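Local coordinates for protein cyclic nucleotide-binding domain (Methylobacillus flagellatus KT, PDB 3GYD) that binds cyclic AMP in a cyclic nucleotide-binding domain and pairs as a two-subunit assembly, its wider cellular role, perhaps linked to potassium channels, remaining unproven, at residues E39-I44 with G48-E53; I114-M119 with T168-E173. All blocks are in the same frame, centred on the assembly; numbering follows the deposited sequence.

Interaction 1. Residues E39-I44 with G48-E53; sequences EIVNKI and GDFSNE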
ATOM      1  N   GLU B  39      -0.463 -17.203 -10.795  1.00 19.43           N
ATOM      2  CA  GLU B  39       0.564 -16.335 -11.357  1.00 22.43           C
ATOM      3  C   GLU B  39       0.509 -14.916 -10.754  1.00 20.74           C
ATOM      4  O   GLU B  39       1.544 -14.324 -10.460  1.00 19.39           O
ATOM      5  CB  GLU B  39       0.442 -16.287 -12.884  1.00 25.30           C
ATOM      6  CG  GLU B  39       1.553 -15.492 -13.560  1.00 27.77           C
ATOM      7  CD  GLU B  39       1.662 -15.761 -15.055  1.00 30.35           C
ATOM      8  OE1 GLU B  39       0.707 -16.317 -15.656  1.00 34.12           O
ATOM      9  OE2 GLU B  39       2.726 -15.432 -15.629  1.00 35.04           O
ATOM     10  N   ILE B  40      -0.700 -14.383 -10.564  1.00 20.15           N
ATOM     11  CA  ILE B  40      -0.849 -13.034 -10.030  1.00 20.30           C
ATOM     12  C   ILE B  40      -0.258 -12.982  -8.620  1.00 18.51           C
ATOM     13  O   ILE B  40       0.576 -12.123  -8.328  1.00 19.82           O
ATOM     14  CB  ILE B  40      -2.319 -12.596 -10.019  1.00 20.61           C
ATOM     15  CG1 ILE B  40      -2.781 -12.336 -11.469  1.00 22.18           C
ATOM     16  CG2 ILE B  40      -2.527 -11.381  -9.109  1.00 20.43           C
ATOM     17  CD1 ILE B  40      -4.295 -12.149 -11.621  1.00 22.02           C
ATOM     18  N   VAL B  41      -0.672 -13.901  -7.768  1.00 17.01           N
ATOM     19  CA  VAL B  41      -0.285 -13.820  -6.361  1.00 18.18           C
ATOM     20  C   VAL B  41       1.200 -14.174  -6.175  1.00 18.55           C
ATOM     21  O   VAL B  41       1.855 -13.616  -5.296  1.00 19.83           O
ATOM     22  CB  VAL B  41      -1.175 -14.634  -5.424  1.00 17.75           C
ATOM     23  CG1 VAL B  41      -2.688 -14.145  -5.520  1.00 17.70           C
ATOM     24  CG2 VAL B  41      -1.062 -16.115  -5.673  1.00 16.38           C
ATOM     25  N   ASN B  42       1.731 -15.050  -7.023  1.00 18.52           N
ATOM     26  CA  ASN B  42       3.139 -15.429  -6.880  1.00 19.35           C
ATOM     27  C   ASN B  42       4.150 -14.448  -7.466  1.00 20.56           C
ATOM     28  O   ASN B  42       5.325 -14.708  -7.459  1.00 18.39           O
ATOM     29  CB  ASN B  42       3.386 -16.880  -7.262  1.00 21.63           C
ATOM     30  CG  ASN B  42       3.058 -17.832  -6.124  1.00 22.47           C
ATOM     31  OD1 ASN B  42       3.123 -17.449  -4.957  1.00 24.88           O
ATOM     32  ND2 ASN B  42       2.781 -19.083  -6.449  1.00 23.74           N
ATOM     33  N   LYS B  43       3.687 -13.289  -7.908  1.00 20.64           N
ATOM     34  CA  LYS B  43       4.563 -12.113  -8.055  1.00 21.91           C
ATOM     35  C   LYS B  43       5.069 -11.571  -6.703  1.00 21.08           C
ATOM     36  O   LYS B  43       5.939 -10.702  -6.665  1.00 19.28           O
ATOM     37  CB  LYS B  43       3.813 -10.976  -8.751  1.00 22.65           C
ATOM     38  CG  LYS B  43       3.253 -11.306 -10.159  1.00 24.02           C
ATOM     39  CD  LYS B  43       4.271 -11.858 -11.104  1.00 25.85           C
ATOM     40  CE  LYS B  43       3.754 -11.620 -12.517  1.00 28.24           C
ATOM     41  NZ  LYS B  43       4.548 -12.268 -13.559  1.00 29.66           N
ATOM     42  N   ILE B  44       4.523 -12.077  -5.609  1.00 20.39           N
ATOM     43  CA  ILE B  44       5.011 -11.716  -4.267  1.00 20.35           C
ATOM     44  C   ILE B  44       6.521 -11.964  -4.185  1.00 22.58           C
ATOM     45  O   ILE B  44       7.045 -12.969  -4.713  1.00 21.58           O
ATOM     46  CB  ILE B  44       4.267 -12.540  -3.163  1.00 20.33           C
ATOM     47  CG1 ILE B  44       4.526 -11.965  -1.764  1.00 20.68           C
ATOM     48  CG2 ILE B  44       4.613 -14.023  -3.247  1.00 20.55           C
ATOM     49  CD1 ILE B  44       3.699 -12.616  -0.685  1.00 18.22           C
ATOM     50  N   GLY B  48       8.095 -15.129   0.513  1.00 33.66           N
ATOM     51  CA  GLY B  48       7.747 -16.534   0.238  1.00 33.09           C
ATOM     52  C   GLY B  48       6.417 -16.761  -0.485  1.00 32.03           C
ATOM     53  O   GLY B  48       5.452 -16.043  -0.240  1.00 31.71           O
ATOM     54  N   ASP B  49       6.345 -17.809  -1.310  1.00 31.06           N
ATOM     55  CA  ASP B  49       5.289 -17.938  -2.317  1.00 29.81           C
ATOM     56  C   ASP B  49       4.040 -18.552  -1.707  1.00 27.62           C
ATOM     57  O   ASP B  49       4.057 -19.086  -0.598  1.00 28.76           O
ATOM     58  CB  ASP B  49       5.752 -18.794  -3.531  1.00 31.82           C
ATOM     59  CG  ASP B  49       6.492 -17.981  -4.644  1.00 34.38           C
ATOM     60  OD1 ASP B  49       6.689 -16.740  -4.567  1.00 35.70           O
ATOM     61  OD2 ASP B  49       6.869 -18.616  -5.666  1.00 37.63           O
ATOM     62  N   PHE B  50       2.952 -18.455  -2.448  1.00 22.93           N
ATOM     63  CA  PHE B  50       1.726 -19.173  -2.169  1.00 22.01           C
ATOM     64  C   PHE B  50       1.829 -20.590  -2.734  1.00 23.40           C
ATOM     65  O   PHE B  50       2.263 -20.770  -3.885  1.00 23.86           O
ATOM     66  CB  PHE B  50       0.550 -18.501  -2.859  1.00 19.93           C
ATOM     67  CG  PHE B  50       0.214 -17.106  -2.361  1.00 19.42           C
ATOM     68  CD1 PHE B  50       0.994 -16.022  -2.699  1.00 18.30           C
ATOM     69  CD2 PHE B  50      -0.966 -16.875  -1.648  1.00 19.76           C
ATOM     70  CE1 PHE B  50       0.666 -14.728  -2.297  1.00 20.74           C
ATOM     71  CE2 PHE B  50      -1.321 -15.586  -1.260  1.00 20.30           C
ATOM     72  CZ  PHE B  50      -0.492 -14.505  -1.552  1.00 19.65           C
ATOM     73  N   SER B  51       1.376 -21.584  -1.964  1.00 21.71           N
ATOM     74  CA  SER B  51       1.317 -22.973  -2.423  1.00 21.36           C
ATOM     75  C   SER B  51       0.055 -23.172  -3.296  1.00 22.04           C
ATOM     76  O   SER B  51      -0.903 -22.364  -3.238  1.00 19.84           O
ATOM     77  CB  SER B  51       1.295 -23.926  -1.221  1.00 20.16           C
ATOM     78  OG  SER B  51       0.016 -23.875  -0.613  1.00 19.42           O
ATOM     79  N   ASN B  52       0.055 -24.232  -4.108  1.00 21.83           N
ATOM     80  CA  ASN B  52      -1.111 -24.566  -4.919  1.00 23.12           C
ATOM     81  C   ASN B  52      -2.330 -24.681  -4.044  1.00 22.66           C
ATOM     82  O   ASN B  52      -3.390 -24.207  -4.390  1.00 21.42           O
ATOM     83  CB  ASN B  52      -0.968 -25.900  -5.634  1.00 25.14           C
ATOM     84  CG  ASN B  52      -0.004 -25.846  -6.769  1.00 27.11           C
ATOM     85  OD1 ASN B  52       0.450 -24.789  -7.173  1.00 28.49           O
ATOM     86  ND2 ASN B  52       0.357 -27.009  -7.261  1.00 30.06           N
ATOM     87  N   GLU B  53      -2.158 -25.334  -2.901  1.00 21.76           N
ATOM     88  CA  GLU B  53      -3.255 -25.532  -1.968  1.00 23.75           C
ATOM     89  C   GLU B  53      -3.752 -24.205  -1.394  1.00 21.16           C
ATOM     90  O   GLU B  53      -4.946 -24.013  -1.184  1.00 19.96           O
ATOM     91  CB  GLU B  53      -2.806 -26.460  -0.815  1.00 25.68           C
ATOM     92  CG  GLU B  53      -2.446 -27.896  -1.250  1.00 28.39           C
ATOM     93  CD  GLU B  53      -1.060 -28.049  -1.904  1.00 30.67           C
ATOM     94  OE1 GLU B  53      -0.261 -27.080  -1.976  1.00 30.73           O
ATOM     95  OE2 GLU B  53      -0.770 -29.180  -2.360  1.00 34.38           O
TER
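Asn42 and Phe50 hold together the loop joining helices 34-41 and 52-60 of the helical part of the cyclic nucleotide-binding fold, the side-chain amide of Asn42 reading the backbone of Phe50 on both sides of its CA. OD1 of Asn42 accepts the Phe50 N-H at 2.7 Å, and ND2 of Asn42 gives a nearly straight bond, 165° at the hydrogen, to Phe50 O. Both bonds use a lone pair in the carbonyl plane. A flipped amide would set ND2 against the Phe50 N-H and OD1 against its carbonyl, so the pair probably fixes the orientation. The tight side lies beneath this clasp. Val41 sits over one face of the Phe50 ring, its CB 3.8 Å from the ring centroid in a CH-pi contact, while Ile44, with CG1 anti to its backbone N (chi1 -167°), brings CD1 to 4.0 Å from Phe50 CE1. Val55 and Leu155, from helices 52-60 and 153-178, close in on the same ring. With an alanine in place of Asn42, the N-H and carbonyl O of Phe50 would probably lose both side-chain mates. The outer side is looser: Gly48 and Asp49 are exposed, and the Asp49 carboxylate merely stacks on the Asn42 amide, the planes 24° apart. There the nearest approach of the Asp49 side chain is its CB, 3.3 Å from Asn42 OD1.

Interaction 2. Residues I114-M119 with T168-E173; sequences IGEMSM and TARFRE. With CMP (adenosine-3',5'-cyclic-monophosphate), chain D.
Arg170 reaches from helix 153-178 toward Glu116 and, on the way, lays its guanidinium over the adenine of the bound cyclic AMP, the two planes moderately tilted against each other. The side chain leaves the helix with CG anti to the backbone N and then bends at chi3 (-88°), which turns the planar group over the base: N3 of the nucleotide lies 3.3 Å above the guanidinium plane, over its centre. Glu116 comes in at the edge of the same group. Its OE2 meets Arg170 NH1 at 3.1 Å in a salt bridge whose hydrogen bond is weak, bent to 131° at the hydrogen, and the carboxylate and guanidinium planes are 46° apart. The stronger polar partner of Arg170 is Ile113, whose carbonyl O takes NH2 and helps fix the group's rotation.

Glu116 itself folds back at chi2, and its OE1 accepts the ribose hydroxyl O2' at 2.6 Å. That hydroxyl is gripped twice, since Gly115 N donates to O2' at 2.8 Å. Farther along, Ser118 N points almost straight at the phosphate, 2.9 Å from O1P, near the start of helix 116-121. Met117, a selenomethionine, runs extended past the ribose, bringing CE to 4.4 Å from Arg170 CD. Arg125 and Ser126 add further bonds to the nucleotide, as does Tyr175 of the second subunit. A short helix holding ribose and phosphate matches the phosphate-binding cassette of the cyclic nucleotide-binding domain, with the long C-terminal helix over the base probably acting as a lid, as in relatives.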
ATOM      1  N   ILE B 114      -6.912  -4.164  -9.372  1.00 17.49           N
ATOM      2  CA  ILE B 114      -7.497  -2.786  -9.281  1.00 18.49           C
ATOM      3  C   ILE B 114      -8.585  -2.762  -8.226  1.00 17.83           C
ATOM      4  O   ILE B 114      -9.092  -3.794  -7.884  1.00 18.34           O
ATOM      5  CB  ILE B 114      -8.042  -2.219 -10.641  1.00 18.08           C
ATOM      6  CG1 ILE B 114      -9.152  -3.099 -11.240  1.00 19.83           C
ATOM      7  CG2 ILE B 114      -6.872  -2.002 -11.645  1.00 20.24           C
ATOM      8  CD1 ILE B 114      -9.927  -2.433 -12.415  1.00 18.11           C
ATOM      9  N   GLY B 115      -8.908  -1.579  -7.706  1.00 16.86           N
ATOM     10  CA  GLY B 115      -9.911  -1.422  -6.672  1.00 16.89           C
ATOM     11  C   GLY B 115      -9.443  -1.747  -5.259  1.00 16.44           C
ATOM     12  O   GLY B 115     -10.252  -1.738  -4.312  1.00 17.42           O
ATOM     13  N   GLU B 116      -8.150  -2.044  -5.093  1.00 18.12           N
ATOM     14  CA  GLU B 116      -7.603  -2.294  -3.767  1.00 18.16           C
ATOM     15  C   GLU B 116      -7.727  -1.128  -2.774  1.00 18.19           C
ATOM     16  O   GLU B 116      -7.820  -1.346  -1.567  1.00 19.90           O
ATOM     17  CB  GLU B 116      -6.132  -2.728  -3.877  1.00 18.74           C
ATOM     18  CG  GLU B 116      -5.150  -1.630  -4.132  1.00 19.35           C
ATOM     19  CD  GLU B 116      -5.134  -1.112  -5.555  1.00 20.46           C
ATOM     20  OE1 GLU B 116      -5.768  -1.688  -6.496  1.00 19.79           O
ATOM     21  OE2 GLU B 116      -4.406  -0.154  -5.745  1.00 24.64           O
HETATM   22  N   MSE B 117      -7.669   0.111  -3.255  1.00 19.50           N
HETATM   23  CA  MSE B 117      -7.600   1.251  -2.351  1.00 18.56           C
HETATM   24  C   MSE B 117      -8.853   1.415  -1.477  1.00 18.22           C
HETATM   25  O   MSE B 117      -8.736   1.470  -0.268  1.00 18.46           O
HETATM   26  CB  MSE B 117      -7.214   2.492  -3.108  1.00 19.20           C
HETATM   27  CG  MSE B 117      -5.838   2.424  -3.699  1.00 18.72           C
HETATM   28 SE   MSE B 117      -5.436   3.955  -4.863  0.75 19.75          SE
HETATM   29  CE  MSE B 117      -3.714   3.352  -5.617  1.00 21.67           C
ATOM     30  N   SER B 118     -10.042   1.491  -2.079  1.00 17.83           N
ATOM     31  CA  SER B 118     -11.287   1.652  -1.329  1.00 17.25           C
ATOM     32  C   SER B 118     -11.574   0.338  -0.553  1.00 16.33           C
ATOM     33  O   SER B 118     -12.149   0.373   0.534  1.00 16.19           O
ATOM     34  CB  SER B 118     -12.438   1.963  -2.294  1.00 16.57           C
ATOM     35  OG  SER B 118     -12.255   3.227  -2.960  1.00 16.52           O
HETATM   36  N   MSE B 119     -11.199  -0.816  -1.114  1.00 15.53           N
HETATM   37  CA  MSE B 119     -11.420  -2.081  -0.385  1.00 17.32           C
HETATM   38  C   MSE B 119     -10.674  -2.036   0.952  1.00 17.69           C
HETATM   39  O   MSE B 119     -11.181  -2.454   2.002  1.00 17.73           O
HETATM   40  CB  MSE B 119     -10.983  -3.308  -1.198  1.00 18.16           C
HETATM   41  CG  MSE B 119     -11.524  -4.552  -0.608  1.00 20.99           C
HETATM   42 SE   MSE B 119     -10.203  -5.415   0.448  0.75 22.93          SE
HETATM   43  CE  MSE B 119      -9.956  -6.545  -0.919  1.00 13.60           C
ATOM     44  N   THR B 168       3.365  -0.273  -3.517  1.00 17.46           N
ATOM     45  CA  THR B 168       4.671   0.392  -3.546  1.00 16.05           C
ATOM     46  C   THR B 168       5.180   0.470  -4.997  1.00 18.06           C
ATOM     47  O   THR B 168       5.674   1.507  -5.447  1.00 16.80           O
ATOM     48  CB  THR B 168       5.711  -0.299  -2.595  1.00 15.54           C
ATOM     49  OG1 THR B 168       5.957  -1.631  -3.049  1.00 16.37           O
ATOM     50  CG2 THR B 168       5.216  -0.336  -1.086  1.00 15.81           C
ATOM     51  N   ALA B 169       5.045  -0.619  -5.743  1.00 16.60           N
ATOM     52  CA  ALA B 169       5.434  -0.615  -7.152  1.00 18.45           C
ATOM     53  C   ALA B 169       4.663   0.443  -7.967  1.00 18.50           C
ATOM     54  O   ALA B 169       5.250   1.152  -8.806  1.00 17.99           O
ATOM     55  CB  ALA B 169       5.278  -2.004  -7.764  1.00 18.55           C
ATOM     56  N   ARG B 170       3.361   0.544  -7.690  1.00 20.99           N
ATOM     57  CA  ARG B 170       2.469   1.468  -8.362  1.00 21.72           C
ATOM     58  C   ARG B 170       2.857   2.899  -8.005  1.00 21.30           C
ATOM     59  O   ARG B 170       2.889   3.780  -8.866  1.00 17.63           O
ATOM     60  CB  ARG B 170       1.019   1.156  -7.943  1.00 22.06           C
ATOM     61  CG  ARG B 170      -0.097   1.834  -8.752  1.00 23.29           C
ATOM     62  CD  ARG B 170      -1.375   1.001  -8.540  1.00 23.35           C
ATOM     63  NE  ARG B 170      -1.501  -0.109  -9.507  1.00 23.89           N
ATOM     64  CZ  ARG B 170      -2.502  -0.995  -9.496  1.00 24.55           C
ATOM     65  NH1 ARG B 170      -3.405  -0.971  -8.526  1.00 23.04           N
ATOM     66  NH2 ARG B 170      -2.565  -1.947 -10.401  1.00 24.87           N
ATOM     67  N   PHE B 171       3.217   3.105  -6.747  1.00 19.96           N
ATOM     68  CA  PHE B 171       3.595   4.437  -6.278  1.00 22.05           C
ATOM     69  C   PHE B 171       4.909   4.848  -6.960  1.00 21.01           C
ATOM     70  O   PHE B 171       5.021   5.974  -7.449  1.00 22.50           O
ATOM     71  CB  PHE B 171       3.727   4.479  -4.738  1.00 24.11           C
ATOM     72  CG  PHE B 171       3.687   5.884  -4.153  1.00 24.36           C
ATOM     73  CD1 PHE B 171       4.808   6.657  -4.100  1.00 27.13           C
ATOM     74  CD2 PHE B 171       2.523   6.412  -3.651  1.00 26.14           C
ATOM     75  CE1 PHE B 171       4.757   7.953  -3.572  1.00 26.65           C
ATOM     76  CE2 PHE B 171       2.458   7.683  -3.131  1.00 26.07           C
ATOM     77  CZ  PHE B 171       3.568   8.448  -3.078  1.00 25.85           C
ATOM     78  N   ARG B 172       5.894   3.945  -6.994  1.00 20.05           N
ATOM     79  CA  ARG B 172       7.195   4.249  -7.614  1.00 22.37           C
ATOM     80  C   ARG B 172       7.064   4.519  -9.114  1.00 22.98           C
ATOM     81  O   ARG B 172       7.696   5.461  -9.635  1.00 21.67           O
ATOM     82  CB  ARG B 172       8.233   3.113  -7.418  1.00 22.93           C
ATOM     83  CG  ARG B 172       8.700   2.884  -5.990  1.00 24.10           C
ATOM     84  CD  ARG B 172       9.601   1.624  -5.906  1.00 24.23           C
ATOM     85  NE  ARG B 172       9.856   1.105  -4.573  1.00 23.23           N
ATOM     86  CZ  ARG B 172      10.800   1.572  -3.758  1.00 26.07           C
ATOM     87  NH1 ARG B 172      11.552   2.610  -4.108  1.00 26.69           N
ATOM     88  NH2 ARG B 172      11.004   1.000  -2.572  1.00 26.64           N
ATOM     89  N   GLU B 173       6.312   3.670  -9.798  1.00 23.58           N
ATOM     90  CA  GLU B 173       6.134   3.791 -11.244  1.00 23.96           C
ATOM     91  C   GLU B 173       5.396   5.093 -11.568  1.00 23.90           C
ATOM     92  O   GLU B 173       5.792   5.860 -12.473  1.00 23.69           O
ATOM     93  CB  GLU B 173       5.351   2.588 -11.777  1.00 25.44           C
ATOM     94  CG  GLU B 173       5.230   2.546 -13.323  1.00 27.09           C
ATOM     95  CD  GLU B 173       4.146   3.486 -13.912  1.00 28.97           C
ATOM     96  OE1 GLU B 173       3.083   3.656 -13.272  1.00 29.73           O
ATOM     97  OE2 GLU B 173       4.350   4.035 -15.036  1.00 30.45           O
TER
HETATM   98  P   CMP D 300      -9.680   2.359  -5.919  1.00 17.42           P
HETATM   99  O1P CMP D 300     -10.488   1.527  -4.981  1.00 16.64           O
HETATM  100  O2P CMP D 300      -9.391   3.804  -5.509  1.00 18.04           O
HETATM  101  O5' CMP D 300     -10.553   2.505  -7.314  1.00 18.33           O
HETATM  102  C5' CMP D 300      -9.937   3.034  -8.489  1.00 17.14           C
HETATM  103  C4' CMP D 300      -8.656   2.246  -8.722  1.00 16.38           C
HETATM  104  O4' CMP D 300      -7.796   2.765  -9.701  1.00 17.47           O
HETATM  105  C3' CMP D 300      -7.702   2.231  -7.524  1.00 17.23           C
HETATM  106  O3' CMP D 300      -8.379   1.589  -6.458  1.00 17.95           O
HETATM  107  C2' CMP D 300      -6.503   1.527  -8.130  1.00 17.63           C
HETATM  108  O2' CMP D 300      -6.696   0.099  -8.137  1.00 17.03           O
HETATM  109  C1' CMP D 300      -6.559   2.053  -9.578  1.00 19.75           C
HETATM  110  N9  CMP D 300      -5.461   2.997  -9.759  1.00 20.06           N
HETATM  111  C8  CMP D 300      -5.420   4.225  -9.230  1.00 20.70           C
HETATM  112  N7  CMP D 300      -4.259   4.826  -9.540  1.00 21.66           N
HETATM  113  C5  CMP D 300      -3.551   3.978 -10.296  1.00 21.24           C
HETATM  114  C6  CMP D 300      -2.250   3.955 -10.960  1.00 22.39           C
HETATM  115  N6  CMP D 300      -1.430   5.034 -10.912  1.00 22.42           N
HETATM  116  N1  CMP D 300      -1.909   2.848 -11.623  1.00 21.51           N
HETATM  117  C2  CMP D 300      -2.696   1.740 -11.713  1.00 21.40           C
HETATM  118  N3  CMP D 300      -3.896   1.693 -11.117  1.00 20.40           N
HETATM  119  C4  CMP D 300      -4.360   2.753 -10.439  1.00 20.47           C

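After helix 9-20 and strand 25-29, the chain enters helix 34-41 and interaction 1, which closes a short loop with three residues between its segments and leads into helix 52-60. The chain then runs through strands 63-67 to 103-109 before residues 114-119 open interaction 2. That contact closes a much longer loop, 48 residues between its ends, which takes in strands 128-131 and 135-141 and helix 142-151 and returns on helix 153-178. The two neither nest nor cross but follow in series, their centres about 19 Å apart. Helix 153-178 links them: its earlier part packs against Phe50 and Ile44 of interaction 1, and its later part supplies Arg170, joining helices 34-41 and 52-60 to the nucleotide pocket.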